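Local coordinates for shikimate 5-dehydrogenase (Thermus thermophilus, PDB 2D5C), which catalyses the reversible NADPH-linked reduction of 3-dehydroshikimate to shikimate, a step of chorismate biosynthesis, and works as a homodimer, at the interface of chains A and B. Coordinates in Å, arbitrary orientation; residue numbers count along the deposited sequence, not the author numbering. Chains: chain A/B, shikimate 5-dehydrogenase.

The interface of chains A and B. Residues chain A 73, 75-77, 97; chain B 72, 90-91, 93, 95.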
loop_
_atom_site.group_PDB
_atom_site.type_symbol
_atom_site.label_atom_id
_atom_site.label_comp_id
_atom_site.label_asym_id
_atom_site.label_seq_id
_atom_site.Cartn_x
_atom_site.Cartn_y
_atom_site.Cartn_z
ATOM N N TRP A 73 4.137 -1.787 -9.672
ATOM C CA TRP A 73 3.545 -3.113 -9.486
ATOM C C TRP A 73 2.071 -3.013 -9.852
ATOM O O TRP A 73 1.437 -2.004 -9.553
ATOM C CB TRP A 73 3.671 -3.518 -8.011
ATOM C CG TRP A 73 3.101 -4.870 -7.630
ATOM C CD1 TRP A 73 3.772 -6.064 -7.598
ATOM C CD2 TRP A 73 1.768 -5.150 -7.179
ATOM N NE1 TRP A 73 2.942 -7.061 -7.151
ATOM C CE2 TRP A 73 1.708 -6.531 -6.886
ATOM C CE3 TRP A 73 0.619 -4.369 -6.995
ATOM C CZ2 TRP A 73 0.541 -7.148 -6.416
ATOM C CZ3 TRP A 73 -0.543 -4.981 -6.528
ATOM C CH2 TRP A 73 -0.573 -6.362 -6.243
ATOM N N SER A 75 -1.595 -5.358 -9.717
ATOM C CA SER A 75 -2.188 -6.561 -9.156
ATOM C C SER A 75 -2.469 -7.588 -10.247
ATOM O O SER A 75 -2.688 -7.233 -11.407
ATOM C CB SER A 75 -3.495 -6.244 -8.433
ATOM O OG SER A 75 -4.525 -5.935 -9.363
ATOM N N PRO A 76 -2.447 -8.874 -9.885
ATOM C CA PRO A 76 -2.711 -9.929 -10.872
ATOM C C PRO A 76 -4.022 -9.670 -11.614
ATOM O O PRO A 76 -4.104 -9.841 -12.832
ATOM C CB PRO A 76 -2.766 -11.192 -10.018
ATOM C CG PRO A 76 -1.811 -10.882 -8.888
ATOM C CD PRO A 76 -2.196 -9.454 -8.553
ATOM N N GLU A 77 -5.048 -9.248 -10.878
ATOM C CA GLU A 77 -6.344 -8.965 -11.494
ATOM C C GLU A 77 -6.292 -7.772 -12.434
ATOM O O GLU A 77 -6.850 -7.815 -13.533
ATOM C CB GLU A 77 -7.402 -8.720 -10.426
ATOM C CG GLU A 77 -7.538 -9.860 -9.456
ATOM C CD GLU A 77 -6.653 -9.685 -8.251
ATOM O OE1 GLU A 77 -5.523 -9.171 -8.414
ATOM O OE2 GLU A 77 -7.092 -10.071 -7.146
ATOM N N PHE A 97 -4.280 -1.314 -8.606
ATOM C CA PHE A 97 -5.303 -2.314 -8.329
ATOM C C PHE A 97 -6.550 -1.983 -9.118
ATOM O O PHE A 97 -6.658 -0.915 -9.713
ATOM C CB PHE A 97 -5.697 -2.315 -6.850
ATOM C CG PHE A 97 -4.552 -2.499 -5.911
ATOM C CD1 PHE A 97 -3.751 -1.424 -5.546
ATOM C CD2 PHE A 97 -4.279 -3.755 -5.373
ATOM C CE1 PHE A 97 -2.686 -1.595 -4.647
ATOM C CE2 PHE A 97 -3.228 -3.934 -4.484
ATOM C CZ PHE A 97 -2.430 -2.849 -4.120
ATOM N N ASP B 72 5.247 -10.911 -2.291
ATOM C CA ASP B 72 4.911 -10.681 -3.697
ATOM C C ASP B 72 5.763 -9.597 -4.334
ATOM O O ASP B 72 5.963 -9.580 -5.544
ATOM C CB ASP B 72 3.444 -10.283 -3.850
ATOM C CG ASP B 72 2.496 -11.366 -3.401
ATOM O OD1 ASP B 72 1.903 -11.240 -2.314
ATOM O OD2 ASP B 72 2.348 -12.356 -4.141
ATOM N N VAL B 90 -2.260 -6.005 1.221
ATOM C CA VAL B 90 -3.357 -5.382 0.486
ATOM C C VAL B 90 -3.905 -6.448 -0.467
ATOM O O VAL B 90 -3.139 -7.083 -1.196
ATOM C CB VAL B 90 -2.870 -4.160 -0.320
ATOM C CG1 VAL B 90 -3.978 -3.644 -1.198
ATOM C CG2 VAL B 90 -2.420 -3.055 0.629
ATOM N N GLU B 91 -5.224 -6.640 -0.446
ATOM C CA GLU B 91 -5.901 -7.651 -1.271
ATOM C C GLU B 91 -5.226 -9.016 -1.188
ATOM O O GLU B 91 -5.126 -9.739 -2.184
ATOM C CB GLU B 91 -5.985 -7.204 -2.739
ATOM C CG GLU B 91 -6.964 -6.065 -2.994
ATOM C CD GLU B 91 -7.194 -5.784 -4.477
ATOM O OE1 GLU B 91 -6.410 -6.277 -5.310
ATOM O OE2 GLU B 91 -8.161 -5.063 -4.812
ATOM N N ARG B 93 -2.152 -9.671 -0.895
ATOM C CA ARG B 93 -0.798 -9.653 -1.452
ATOM C C ARG B 93 0.130 -9.069 -0.383
ATOM O O ARG B 93 -0.302 -8.238 0.413
ATOM C CB ARG B 93 -0.740 -8.758 -2.692
ATOM C CG ARG B 93 -1.856 -8.985 -3.698
ATOM C CD ARG B 93 -1.879 -10.408 -4.218
ATOM N NE ARG B 93 -2.994 -10.597 -5.147
ATOM C CZ ARG B 93 -3.335 -11.762 -5.683
ATOM N NH1 ARG B 93 -2.644 -12.854 -5.380
ATOM N NH2 ARG B 93 -4.365 -11.835 -6.522
ATOM N N PHE B 95 3.722 -6.975 0.546
ATOM C CA PHE B 95 4.773 -6.101 0.049
ATOM C C PHE B 95 5.776 -5.867 1.177
ATOM O O PHE B 95 5.377 -5.547 2.292
ATOM C CB PHE B 95 4.159 -4.774 -0.392
ATOM C CG PHE B 95 3.006 -4.940 -1.340
ATOM C CD1 PHE B 95 1.736 -5.242 -0.861
ATOM C CD2 PHE B 95 3.201 -4.846 -2.707
ATOM C CE1 PHE B 95 0.676 -5.451 -1.735
ATOM C CE2 PHE B 95 2.143 -5.055 -3.587
ATOM C CZ PHE B 95 0.888 -5.354 -3.100
HETATM O O HOH W 1 -6.966 -5.602 -7.841
HETATM O O HOH W 2 -4.733 -8.384 -5.763
#
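A:Trp73, extended on the short strand 73-74, faces B:Phe95 and B:Arg93 of the partner's strand 93-97, while B:Glu91 sits at the turn between strands 86-90 and 93-97 with a left-handed helical backbone. This is part of the two-fold interface of this homodimer, a member of the shikimate dehydrogenase family, so each contact recurs with the chains exchanged.

The indole of A:Trp73 receives B:Phe95 edge to face: the planes stand 81° apart, and CE2 of the phenyl rim stands 3.5 Å off the middle of the indole face. CG of A:Trp73 is anti to the backbone N (chi1 180°), which carries the six-membered ring out to B:Phe95 CZ. On the opposite face the backbone N of A:Ser75 lies toward the rim. The side chain of B:Arg93 crosses the indole at about a right angle, its CG 3.9 Å from A:Trp73 CH2. An alanine in place of A:Trp73 would probably leave a gap at the rim of B:Phe95 and deprive this methylene of B:Arg93 of its aromatic neighbour.

B:Arg93 bends at chi2, and its guanidinium comes to lie with one face against A:Pro76, whose ring carbon CG caps the group 3.6 Å from its plane. At the edge of the same group, NH2 forms a salt bridge with A:Glu77 OE2 at 3.3 Å; the associated hydrogen bonds to both carboxylate oxygens are weak, and the two planes are 78° apart. B:Arg93 NE makes a nearly linear bond to water 2, 2.9 Å from NE to the water oxygen, and this water also bonds A:Glu77 OE1 and B:Glu91 OE1. Water 1 joins that B:Glu91 oxygen to the hydroxyl OG of A:Ser75. The guanidinium and shared water probably ease repulsion between the two carboxylates, whose A:Glu77 OE2 and B:Glu91 OE1 are 4.3 Å apart.

Next to this water network, A:Phe97 runs antiparallel alongside B:Glu91, its ring carbon CD2 3.3 Å from the carboxylate oxygen OE1. The CE2 and CZ of A:Phe97 meet the CG1 methyl of B:Val90, CE2 at 3.4 Å from CG1.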